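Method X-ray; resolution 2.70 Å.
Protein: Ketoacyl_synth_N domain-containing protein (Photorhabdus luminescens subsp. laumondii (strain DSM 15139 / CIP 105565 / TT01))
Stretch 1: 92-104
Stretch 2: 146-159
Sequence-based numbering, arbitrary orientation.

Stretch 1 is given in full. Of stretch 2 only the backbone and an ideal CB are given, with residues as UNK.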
# COMPACT_ATOMS: atom_id res chain seq x y z
N ASP C 92 4.87 -2.69 -24.16
CA ASP C 92 4.23 -1.38 -23.89
C ASP C 92 4.14 -1.19 -22.37
O ASP C 92 3.50 -2.00 -21.70
CB ASP C 92 2.85 -1.29 -24.55
CG ASP C 92 2.25 0.11 -24.57
OD1 ASP C 92 2.99 1.06 -24.88
OD2 ASP C 92 1.04 0.23 -24.29
N PRO C 93 4.76 -0.14 -21.79
CA PRO C 93 4.79 0.02 -20.33
C PRO C 93 3.41 0.24 -19.69
O PRO C 93 3.26 -0.08 -18.53
CB PRO C 93 5.68 1.26 -20.12
CG PRO C 93 5.60 2.02 -21.43
CD PRO C 93 5.46 0.95 -22.49
N ASN C 94 2.44 0.76 -20.46
CA ASN C 94 1.07 1.09 -19.99
C ASN C 94 0.24 -0.18 -19.81
O ASN C 94 -0.83 -0.08 -19.18
CB ASN C 94 0.35 2.05 -20.95
CG ASN C 94 1.01 3.41 -21.04
OD1 ASN C 94 1.97 3.70 -20.33
ND2 ASN C 94 0.50 4.27 -21.91
N ARG C 95 0.69 -1.33 -20.33
CA ARG C 95 -0.04 -2.62 -20.31
C ARG C 95 0.69 -3.65 -19.44
O ARG C 95 0.47 -4.86 -19.66
CB ARG C 95 -0.22 -3.15 -21.74
CG ARG C 95 -0.92 -2.19 -22.69
CD ARG C 95 -2.30 -1.77 -22.23
NE ARG C 95 -3.19 -2.89 -21.98
CZ ARG C 95 -4.42 -2.80 -21.48
NH1 ARG C 95 -4.92 -1.62 -21.15
NH2 ARG C 95 -5.14 -3.89 -21.30
N VAL C 96 1.52 -3.21 -18.49
CA VAL C 96 2.24 -4.09 -17.52
C VAL C 96 2.12 -3.49 -16.12
O VAL C 96 2.49 -2.31 -15.95
CB VAL C 96 3.72 -4.30 -17.91
CG1 VAL C 96 4.39 -5.33 -17.02
CG2 VAL C 96 3.88 -4.68 -19.38
N GLY C 97 1.63 -4.29 -15.16
CA GLY C 97 1.47 -3.89 -13.74
C GLY C 97 2.30 -4.76 -12.81
O GLY C 97 2.87 -5.76 -13.29
N ILE C 98 2.36 -4.38 -11.53
CA ILE C 98 3.15 -5.08 -10.47
C ILE C 98 2.26 -5.24 -9.23
O ILE C 98 1.88 -4.20 -8.65
CB ILE C 98 4.44 -4.31 -10.13
CG1 ILE C 98 5.29 -4.02 -11.38
CG2 ILE C 98 5.24 -5.04 -9.07
CD1 ILE C 98 6.18 -2.81 -11.24
N TYR C 99 1.94 -6.48 -8.85
CA TYR C 99 1.14 -6.82 -7.63
C TYR C 99 2.06 -7.46 -6.59
O TYR C 99 2.74 -8.46 -6.90
CB TYR C 99 -0.05 -7.71 -8.00
CG TYR C 99 -1.31 -6.93 -8.29
CD1 TYR C 99 -1.43 -6.18 -9.44
CD2 TYR C 99 -2.37 -6.94 -7.40
CE1 TYR C 99 -2.58 -5.45 -9.71
CE2 TYR C 99 -3.53 -6.22 -7.65
CZ TYR C 99 -3.63 -5.47 -8.81
OH TYR C 99 -4.77 -4.77 -9.08
N VAL C 100 2.10 -6.87 -5.39
CA VAL C 100 3.01 -7.32 -4.30
C VAL C 100 2.24 -7.62 -3.01
O VAL C 100 1.20 -7.01 -2.80
CB VAL C 100 4.10 -6.26 -4.04
CG1 VAL C 100 5.23 -6.75 -3.16
CG2 VAL C 100 4.65 -5.68 -5.32
N GLY C 101 2.74 -8.58 -2.24
CA GLY C 101 2.25 -8.95 -0.89
C GLY C 101 3.37 -8.82 0.13
O GLY C 101 4.40 -9.50 -0.05
N ASN C 102 3.20 -7.96 1.13
CA ASN C 102 4.21 -7.70 2.19
C ASN C 102 3.51 -7.20 3.46
O ASN C 102 2.73 -6.24 3.35
CB ASN C 102 5.28 -6.71 1.73
CG ASN C 102 6.33 -6.45 2.79
OD1 ASN C 102 6.42 -5.34 3.31
ND2 ASN C 102 7.10 -7.47 3.13
N CYS C 103 3.80 -7.83 4.60
CA CYS C 103 3.10 -7.62 5.90
C CYS C 103 3.96 -6.79 6.86
O CYS C 103 3.43 -5.81 7.42
CB CYS C 103 2.75 -8.96 6.54
SG CYS C 103 1.71 -10.01 5.48
N PHE C 104 5.23 -7.16 7.05
CA PHE C 104 6.12 -6.65 8.13
C PHE C 104 6.91 -5.41 7.69
O PHE C 104 7.49 -4.74 8.57
CB PHE C 104 7.07 -7.75 8.62
CG PHE C 104 6.44 -8.71 9.60
CD1 PHE C 104 6.30 -8.36 10.94
CD2 PHE C 104 5.97 -9.94 9.19
CE1 PHE C 104 5.72 -9.24 11.84
CE2 PHE C 104 5.39 -10.82 10.09
CZ PHE C 104 5.26 -10.47 11.41
N UNK C 146 12.06 -1.10 -14.50
CA UNK C 146 11.47 -1.72 -15.71
C UNK C 146 10.57 -0.73 -16.46
O UNK C 146 10.40 -0.90 -17.68
CB UNK C 146 10.66 -2.96 -15.33
N UNK C 147 10.00 0.26 -15.76
CA UNK C 147 9.19 1.34 -16.36
C UNK C 147 7.72 0.95 -16.49
O UNK C 147 7.00 1.65 -17.24
CB UNK C 147 9.74 1.71 -17.74
N UNK C 148 7.28 -0.11 -15.80
CA UNK C 148 5.89 -0.64 -15.85
C UNK C 148 4.94 0.39 -15.23
O UNK C 148 5.20 0.84 -14.09
CB UNK C 148 5.78 -1.98 -15.11
N UNK C 149 3.87 0.74 -15.95
CA UNK C 149 3.01 1.93 -15.70
C UNK C 149 1.54 1.56 -15.45
O UNK C 149 0.78 2.49 -15.09
CB UNK C 149 3.09 2.89 -16.89
N UNK C 150 1.14 0.30 -15.60
CA UNK C 150 -0.27 -0.15 -15.44
C UNK C 150 -0.60 -0.31 -13.95
O UNK C 150 0.33 -0.26 -13.12
CB UNK C 150 -0.51 -1.47 -16.18
N UNK C 151 -1.90 -0.49 -13.65
CA UNK C 151 -2.45 -0.68 -12.28
C UNK C 151 -1.52 -1.57 -11.46
O UNK C 151 -1.25 -2.70 -11.91
CB UNK C 151 -3.85 -1.30 -12.33
N UNK C 152 -1.04 -1.08 -10.32
CA UNK C 152 -0.05 -1.75 -9.43
C UNK C 152 -0.45 -1.55 -7.97
O UNK C 152 -0.48 -0.39 -7.52
CB UNK C 152 1.36 -1.21 -9.67
N UNK C 153 -0.68 -2.65 -7.24
CA UNK C 153 -1.13 -2.56 -5.82
C UNK C 153 -0.29 -3.45 -4.90
O UNK C 153 0.34 -4.38 -5.38
CB UNK C 153 -2.60 -2.96 -5.70
N UNK C 154 -0.30 -3.11 -3.61
CA UNK C 154 0.40 -3.87 -2.55
C UNK C 154 -0.63 -4.21 -1.48
O UNK C 154 -1.41 -3.34 -1.12
CB UNK C 154 1.57 -3.08 -1.96
N UNK C 155 -0.60 -5.45 -1.00
CA UNK C 155 -1.53 -5.91 0.06
C UNK C 155 -0.69 -6.23 1.29
O UNK C 155 0.40 -6.76 1.12
CB UNK C 155 -2.34 -7.13 -0.38
N UNK C 156 -1.19 -5.90 2.47
CA UNK C 156 -0.47 -6.19 3.74
C UNK C 156 -1.38 -7.00 4.65
O UNK C 156 -1.11 -7.05 5.85
CB UNK C 156 -0.03 -4.90 4.44
N UNK C 157 -2.41 -7.62 4.08
CA UNK C 157 -3.36 -8.47 4.85
C UNK C 157 -2.58 -9.64 5.46
O UNK C 157 -1.96 -10.40 4.69
CB UNK C 157 -4.49 -8.99 3.96
N UNK C 158 -2.60 -9.76 6.79
CA UNK C 158 -1.82 -10.76 7.57
C UNK C 158 -1.94 -12.15 6.92
O UNK C 158 -3.08 -12.60 6.71
CB UNK C 158 -2.31 -10.82 9.02
N UNK C 159 -0.79 -12.75 6.57
CA UNK C 159 -0.64 -14.16 6.11
C UNK C 159 -1.02 -14.29 4.63
O UNK C 159 -0.21 -14.88 3.88
CB UNK C 159 -1.51 -15.10 6.95

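Position 146 has no atom of stretch 1 within 5.5 Å of its CB, so the view from stretch 1 leaves the choice open; it is Tyr146, whose hydroxyl bonds elsewhere in the structure. At 147 phi is 87°, which by itself favours glycine, and Gly147 is found.

The CB at 148 points sideways, near Val96 and Ile98, whose methyl groups invite a large apolar residue, aliphatic or aromatic. Phe148 answers with its ring: Val96 CG1 sits over one face, 3.4 Å from the centroid, in a CH-pi contact, while Ile98 CD1 meets the edge, 4.0 Å from Phe148 CD2.

At 149 the backbone N donates to Pro93 O (2.8 Å), and the CB lies 3.4 Å from that same oxygen, with Asn94 OD1 at 3.7 Å. A small or polar side chain would suit; Ser149 turns its OG back to Gly147 O (3.1 Å).

Position 150 points its CB toward stretch 1, where Val96 O is only 3.1 Å away and Asn94 O 3.3 Å. So tight a place favours a small residue, and Ala150 fits, its N donating to Val96 O (3.0 Å).

The ideal CB of 151 stands 4.8 Å from Tyr99 OH, within reach of a longer polar side chain. Gln151, extended in chi1 and chi2 (both t), brings NE2 to donate to Tyr99 OH at 2.8 Å. Its backbone O approaches Gly97 CA at 3.5 Å, where a CB on residue 97 would clash.

At 152 the CB is tight against Ile98 O (3.2 Å), and Ile98 N is a nearby donor. A short side chain with an acceptor is apt: Ser152 OG accepts from Ile98 N at 2.9 Å.

The CB at 153 lies 3.9 Å from Tyr99 CE2, so a side chain with aliphatic carbons, or an aromatic one, could cover the ring. Lys153 places CB over one face, 4.3 Å from the centroid, and its end leads away.

Position 154 pairs in parallel with Val100, their side chains sharing a face; beta-branched residues suit such a strand, and Thr154 is one.

Position 155 bridges Gly101 in parallel, on the other face from 154; the Tyr99 ring lies close by on that side, so a large apolar or aromatic residue suits. Phe155 sets CE1 3.8 Å from Tyr99 CD2.

At 156 Asn102 O is 3.3 Å from the CB, favouring a small donor: Ser156 OG gives a 2.7 Å hydrogen bond to it.

Position 157 points away and stretch 1 asks little of it; it is Thr157. The same holds at 158, Ser158. At 159 phi is positive (80°), which suits glycine, or Asn or Asp better than most; Asp159 is found.

Stretch 2 (146-159) YGFSAQSKTFSTSD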
# COMPACT_ATOMS: atom_id res chain seq x y z
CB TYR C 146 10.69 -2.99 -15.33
CG TYR C 146 11.54 -4.09 -14.76
CD1 TYR C 146 12.39 -4.83 -15.56
CD2 TYR C 146 11.50 -4.40 -13.40
CE1 TYR C 146 13.18 -5.85 -15.04
CE2 TYR C 146 12.28 -5.41 -12.87
CZ TYR C 146 13.12 -6.14 -13.69
OH TYR C 146 13.89 -7.13 -13.16
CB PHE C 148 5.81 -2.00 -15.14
CG PHE C 148 6.67 -3.09 -15.71
CD1 PHE C 148 6.93 -3.17 -17.08
CD2 PHE C 148 7.22 -4.06 -14.89
CE1 PHE C 148 7.72 -4.18 -17.60
CE2 PHE C 148 8.01 -5.08 -15.41
CZ PHE C 148 8.26 -5.14 -16.76
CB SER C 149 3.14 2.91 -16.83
OG SER C 149 4.46 3.43 -16.91
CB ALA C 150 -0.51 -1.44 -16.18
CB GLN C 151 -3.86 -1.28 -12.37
CG GLN C 151 -4.57 -1.42 -11.03
CD GLN C 151 -6.00 -1.85 -11.20
OE1 GLN C 151 -6.81 -1.18 -11.83
NE2 GLN C 151 -6.33 -3.00 -10.62
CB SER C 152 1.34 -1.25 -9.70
OG SER C 152 1.77 -1.60 -11.01
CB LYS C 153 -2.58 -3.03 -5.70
CG LYS C 153 -3.57 -2.36 -6.64
CD LYS C 153 -3.67 -0.90 -6.36
CE LYS C 153 -3.68 -0.07 -7.62
NZ LYS C 153 -2.89 1.16 -7.41
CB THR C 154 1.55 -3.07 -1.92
OG1 THR C 154 2.46 -2.64 -2.92
CG2 THR C 154 2.31 -3.88 -0.89
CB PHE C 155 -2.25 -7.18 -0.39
CG PHE C 155 -3.22 -6.98 -1.52
CD1 PHE C 155 -2.79 -6.96 -2.83
CD2 PHE C 155 -4.57 -6.81 -1.27
CE1 PHE C 155 -3.68 -6.77 -3.87
CE2 PHE C 155 -5.47 -6.62 -2.31
CZ PHE C 155 -5.02 -6.61 -3.60
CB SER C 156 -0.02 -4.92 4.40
OG SER C 156 0.89 -4.22 3.57
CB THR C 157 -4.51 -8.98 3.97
OG1 THR C 157 -4.93 -7.92 3.11
CG2 THR C 157 -5.69 -9.47 4.78
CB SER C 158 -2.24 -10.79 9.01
OG SER C 158 -1.68 -9.71 9.73
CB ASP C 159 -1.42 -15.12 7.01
CG ASP C 159 -1.01 -15.05 8.47
OD1 ASP C 159 0.20 -15.18 8.75
OD2 ASP C 159 -1.90 -14.85 9.33
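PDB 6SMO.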